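Long-range contact in probable sulfate-binding lipoprotein SubI (Mycobacterium tuberculosis, PDB 6DDN), which probably binds sulfate outside the cell membrane as the solute-binding lipoprotein of a sulfate transport system: residues A[51-63]-A[81-94]. Residues are numbered along the deposited sequence; the frame is centred on the assembly and turned at random.
With SO4 (sulfate ion), chain C.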
loop_
_atom_site.group_PDB
_atom_site.type_symbol
_atom_site.label_atom_id
_atom_site.label_comp_id
_atom_site.label_asym_id
_atom_site.label_seq_id
_atom_site.Cartn_x
_atom_site.Cartn_y
_atom_site.Cartn_z
ATOM N N HIS A 51 -4.745 -22.909 20.911
ATOM C CA HIS A 51 -4.243 -23.800 19.872
ATOM C C HIS A 51 -2.883 -23.332 19.354
ATOM O O HIS A 51 -1.899 -23.315 20.093
ATOM C CB HIS A 51 -5.246 -23.893 18.718
ATOM C CG HIS A 51 -5.229 -25.210 18.004
ATOM N ND1 HIS A 51 -4.980 -26.403 18.648
ATOM C CD2 HIS A 51 -5.432 -25.520 16.702
ATOM C CE1 HIS A 51 -5.029 -27.392 17.772
ATOM N NE2 HIS A 51 -5.302 -26.883 16.585
ATOM N N THR A 52 -2.842 -22.949 18.082
ATOM C CA THR A 52 -1.622 -22.535 17.405
ATOM C C THR A 52 -1.603 -21.018 17.248
ATOM O O THR A 52 -2.633 -20.346 17.346
ATOM C CB THR A 52 -1.511 -23.236 16.041
ATOM O OG1 THR A 52 -1.664 -24.649 16.225
ATOM C CG2 THR A 52 -0.168 -22.988 15.388
ATOM N N SER A 53 -0.406 -20.478 17.025
ATOM C CA SER A 53 -0.187 -19.042 16.934
ATOM C C SER A 53 0.632 -18.728 15.690
ATOM O O SER A 53 1.673 -19.350 15.454
ATOM C CB SER A 53 0.529 -18.532 18.189
ATOM O OG SER A 53 0.704 -17.132 18.141
ATOM N N ILE A 54 0.160 -17.767 14.896
ATOM C CA ILE A 54 0.867 -17.309 13.706
ATOM C C ILE A 54 1.064 -15.803 13.803
ATOM O O ILE A 54 0.255 -15.087 14.402
ATOM C CB ILE A 54 0.122 -17.674 12.401
ATOM C CG1 ILE A 54 -1.328 -17.193 12.458
ATOM C CG2 ILE A 54 0.186 -19.174 12.152
ATOM C CD1 ILE A 54 -2.071 -17.340 11.147
ATOM N N THR A 55 2.151 -15.323 13.205
ATOM C CA THR A 55 2.519 -13.915 13.255
ATOM C C THR A 55 2.534 -13.337 11.850
ATOM O O THR A 55 3.210 -13.867 10.962
ATOM C CB THR A 55 3.889 -13.723 13.910
ATOM O OG1 THR A 55 3.814 -14.101 15.290
ATOM C CG2 THR A 55 4.325 -12.271 13.807
ATOM N N LEU A 56 1.790 -12.253 11.656
ATOM C CA LEU A 56 1.777 -11.521 10.399
ATOM C C LEU A 56 2.637 -10.273 10.549
ATOM O O LEU A 56 2.337 -9.405 11.377
ATOM C CB LEU A 56 0.354 -11.139 9.997
ATOM C CG LEU A 56 0.271 -10.172 8.812
ATOM C CD1 LEU A 56 0.750 -10.838 7.533
ATOM C CD2 LEU A 56 -1.139 -9.653 8.646
ATOM N N VAL A 57 3.702 -10.192 9.762
ATOM C CA VAL A 57 4.529 -8.995 9.675
ATOM C C VAL A 57 4.050 -8.217 8.459
ATOM O O VAL A 57 4.313 -8.607 7.316
ATOM C CB VAL A 57 6.021 -9.338 9.581
ATOM C CG1 VAL A 57 6.840 -8.084 9.304
ATOM C CG2 VAL A 57 6.490 -10.004 10.864
ATOM N N ALA A 58 3.330 -7.127 8.698
ATOM C CA ALA A 58 2.734 -6.335 7.634
ATOM C C ALA A 58 3.338 -4.939 7.619
ATOM O O ALA A 58 4.070 -4.539 8.528
ATOM C CB ALA A 58 1.209 -6.255 7.792
ATOM N N TYR A 59 3.014 -4.189 6.565
ATOM C CA TYR A 59 3.518 -2.828 6.433
ATOM C C TYR A 59 2.725 -1.872 7.321
ATOM O O TYR A 59 2.068 -2.305 8.271
ATOM C CB TYR A 59 3.512 -2.382 4.963
ATOM C CG TYR A 59 2.170 -2.375 4.258
ATOM C CD1 TYR A 59 1.507 -3.558 3.956
ATOM C CD2 TYR A 59 1.589 -1.181 3.854
ATOM C CE1 TYR A 59 0.287 -3.549 3.298
ATOM C CE2 TYR A 59 0.377 -1.163 3.195
ATOM C CZ TYR A 59 -0.273 -2.346 2.922
ATOM O OH TYR A 59 -1.484 -2.317 2.267
ATOM N N ALA A 60 2.780 -0.572 7.028
ATOM C CA ALA A 60 2.410 0.426 8.026
ATOM C C ALA A 60 0.915 0.706 8.113
ATOM O O ALA A 60 0.458 1.197 9.150
ATOM C CB ALA A 60 3.146 1.738 7.753
ATOM N N VAL A 61 0.141 0.431 7.068
ATOM C CA VAL A 61 -1.251 0.885 7.055
ATOM C C VAL A 61 -2.334 -0.176 6.835
ATOM O O VAL A 61 -3.511 0.207 6.773
ATOM C CB VAL A 61 -1.432 1.989 5.999
ATOM C CG1 VAL A 61 -0.428 3.122 6.211
ATOM C CG2 VAL A 61 -1.303 1.410 4.608
ATOM N N PRO A 62 -2.059 -1.483 6.719
ATOM C CA PRO A 62 -3.153 -2.407 6.388
ATOM C C PRO A 62 -3.968 -2.877 7.583
ATOM O O PRO A 62 -4.864 -3.710 7.406
ATOM C CB PRO A 62 -2.408 -3.580 5.742
ATOM C CG PRO A 62 -1.173 -3.666 6.542
ATOM C CD PRO A 62 -0.808 -2.243 6.925
ATOM N N GLU A 63 -3.697 -2.363 8.782
ATOM C CA GLU A 63 -4.374 -2.847 9.984
ATOM C C GLU A 63 -5.898 -2.791 9.925
ATOM O O GLU A 63 -6.534 -3.753 10.388
ATOM C CB GLU A 63 -3.867 -2.071 11.210
ATOM C CG GLU A 63 -4.446 -2.545 12.539
ATOM C CD GLU A 63 -5.750 -1.857 12.890
ATOM O OE1 GLU A 63 -6.078 -0.840 12.244
ATOM O OE2 GLU A 63 -6.454 -2.333 13.804
ATOM N N GLY A 81 -9.180 -21.168 16.792
ATOM C CA GLY A 81 -8.072 -21.540 17.637
ATOM C C GLY A 81 -6.736 -20.947 17.241
ATOM O O GLY A 81 -5.861 -20.806 18.102
ATOM N N VAL A 82 -6.542 -20.603 15.973
ATOM C CA VAL A 82 -5.262 -20.068 15.526
ATOM C C VAL A 82 -5.284 -18.556 15.716
ATOM O O VAL A 82 -5.941 -17.822 14.973
ATOM C CB VAL A 82 -4.943 -20.468 14.080
ATOM C CG1 VAL A 82 -6.133 -20.257 13.178
ATOM C CG2 VAL A 82 -3.727 -19.704 13.568
ATOM N N GLN A 83 -4.571 -18.098 16.738
ATOM C CA GLN A 83 -4.483 -16.684 17.052
ATOM C C GLN A 83 -3.459 -16.011 16.146
ATOM O O GLN A 83 -2.373 -16.546 15.905
ATOM C CB GLN A 83 -4.115 -16.517 18.526
ATOM C CG GLN A 83 -3.519 -15.185 18.922
ATOM C CD GLN A 83 -2.365 -15.359 19.892
ATOM O OE1 GLN A 83 -1.699 -16.396 19.901
ATOM N NE2 GLN A 83 -2.137 -14.355 20.731
ATOM N N VAL A 84 -3.822 -14.842 15.627
ATOM C CA VAL A 84 -3.001 -14.111 14.669
ATOM C C VAL A 84 -2.417 -12.899 15.379
ATOM O O VAL A 84 -3.147 -11.967 15.741
ATOM C CB VAL A 84 -3.806 -13.689 13.432
ATOM C CG1 VAL A 84 -2.924 -12.899 12.471
ATOM C CG2 VAL A 84 -4.406 -14.908 12.741
ATOM N N ILE A 85 -1.102 -12.905 15.577
ATOM C CA ILE A 85 -0.382 -11.737 16.067
ATOM C C ILE A 85 0.026 -10.895 14.869
ATOM O O ILE A 85 0.354 -11.426 13.801
ATOM C CB ILE A 85 0.840 -12.150 16.907
ATOM C CG1 ILE A 85 0.436 -13.170 17.969
ATOM C CG2 ILE A 85 1.477 -10.939 17.573
ATOM C CD1 ILE A 85 1.509 -14.179 18.256
ATOM N N THR A 86 0.001 -9.575 15.037
ATOM C CA THR A 86 0.243 -8.648 13.946
ATOM C C THR A 86 1.406 -7.724 14.280
ATOM O O THR A 86 1.677 -7.434 15.449
ATOM C CB THR A 86 -1.008 -7.818 13.642
ATOM O OG1 THR A 86 -1.418 -7.124 14.826
ATOM C CG2 THR A 86 -2.142 -8.722 13.174
ATOM N N SER A 87 2.093 -7.269 13.233
ATOM C CA SER A 87 3.214 -6.347 13.376
ATOM C C SER A 87 3.217 -5.414 12.175
ATOM O O SER A 87 3.413 -5.865 11.042
ATOM C CB SER A 87 4.543 -7.096 13.479
ATOM O OG SER A 87 5.627 -6.188 13.581
ATOM N N TYR A 88 3.005 -4.124 12.426
ATOM C CA TYR A 88 2.941 -3.116 11.378
ATOM C C TYR A 88 4.092 -2.133 11.526
ATOM O O TYR A 88 4.467 -1.758 12.642
ATOM C CB TYR A 88 1.607 -2.364 11.412
ATOM C CG TYR A 88 0.398 -3.269 11.478
ATOM C CD1 TYR A 88 -0.122 -3.851 10.328
ATOM C CD2 TYR A 88 -0.219 -3.545 12.690
ATOM C CE1 TYR A 88 -1.229 -4.682 10.386
ATOM C CE2 TYR A 88 -1.324 -4.372 12.757
ATOM C CZ TYR A 88 -1.825 -4.937 11.605
ATOM O OH TYR A 88 -2.924 -5.760 11.679
ATOM N N GLY A 89 4.644 -1.718 10.394
ATOM C CA GLY A 89 5.719 -0.747 10.393
ATOM C C GLY A 89 6.089 -0.397 8.971
ATOM O O GLY A 89 5.436 -0.829 8.020
ATOM N N ALA A 90 7.148 0.400 8.834
ATOM C CA ALA A 90 7.660 0.750 7.515
ATOM C C ALA A 90 7.900 -0.509 6.692
ATOM O O ALA A 90 8.528 -1.461 7.164
ATOM C CB ALA A 90 8.952 1.557 7.649
ATOM N N SER A 91 7.385 -0.507 5.459
ATOM C CA SER A 91 7.352 -1.722 4.649
ATOM C C SER A 91 8.747 -2.309 4.456
ATOM O O SER A 91 8.979 -3.491 4.740
ATOM C CB SER A 91 6.700 -1.430 3.298
ATOM O OG SER A 91 6.435 -2.627 2.587
ATOM N N ALA A 92 9.691 -1.496 3.975
ATOM C CA ALA A 92 11.040 -1.998 3.727
ATOM C C ALA A 92 11.737 -2.389 5.024
ATOM O O ALA A 92 12.473 -3.382 5.065
ATOM C CB ALA A 92 11.860 -0.954 2.969
ATOM N N ASP A 93 11.524 -1.618 6.095
ATOM C CA ASP A 93 12.094 -1.977 7.389
ATOM C C ASP A 93 11.555 -3.317 7.872
ATOM O O ASP A 93 12.306 -4.142 8.407
ATOM C CB ASP A 93 11.800 -0.885 8.418
ATOM C CG ASP A 93 12.636 0.363 8.202
ATOM O OD1 ASP A 93 13.461 0.376 7.264
ATOM O OD2 ASP A 93 12.467 1.329 8.977
ATOM N N GLN A 94 10.254 -3.554 7.689
ATOM C CA GLN A 94 9.672 -4.831 8.085
ATOM C C GLN A 94 10.219 -5.971 7.236
ATOM O O GLN A 94 10.449 -7.075 7.745
ATOM C CB GLN A 94 8.148 -4.767 7.984
ATOM C CG GLN A 94 7.495 -3.839 8.995
ATOM C CD GLN A 94 7.240 -4.509 10.330
ATOM O OE1 GLN A 94 6.204 -5.146 10.529
ATOM N NE2 GLN A 94 8.184 -4.366 11.255
HETATM S S SO4 C . 4.436 1.784 4.207
HETATM O O1 SO4 C . 4.715 0.683 5.124
HETATM O O2 SO4 C . 2.995 2.022 4.166
HETATM O O3 SO4 C . 5.111 2.994 4.662
HETATM O O4 SO4 C . 4.916 1.436 2.874
#
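Thr52 O accepts the N-H of Gln83 at 3.0 Å and opens a parallel ladder in which strand 53-58 runs beside strand 83-88, their directions 23° apart. Ser53 sends its hydroxyl to Gln83, OG lying 3.1 Å from OE1 and well above the amide carbonyl plane. Ile54 grips the neighbouring strand twice through its backbone, N to Gln83 O and O to the N-H of Ile85. With CG1 between the backbone N and the carbonyl carbon (chi1 53°), its side chain leans across: CG1 meets Val82 CG2 at 3.6 Å, and CD1 reaches Val84 CG2. Ala276 and Phe280 of helix 274-284 also pack on this apolar patch. On the other sheet face Thr55 OG1 lies beside CD1 of Ile85. Leu56 N then bonds Ile85 O at 2.7 Å, nearly straight, and Ala58 N donates to Ser87 O, while Ala58 CB meets the Tyr88 ring obliquely. Past strand 53-58, Tyr59 O sits at the edge of the Tyr88 ring, in its plane, 3.4 Å from Tyr88 CD1. Ala60 N donates a hydrogen bond to O1 of the sulfate ion at 3.0 Å; the same oxygen is 2.9 Å from Ser91 N, at the start of helix 91-99. Pro62 CD flanks Tyr88 obliquely, while Glu63 CB stands over a ring face, 3.8 Å from its centroid, a CH-pi contact. Helix 63-74 links the strands, making a beta-alpha-beta unit whose C-terminal loops help form the anion site, with Ser175, Ser177, Gly218 and Tyr236 also binding the sulfate, consistent with the ligand cleft of periplasmic sulfate-binding proteins.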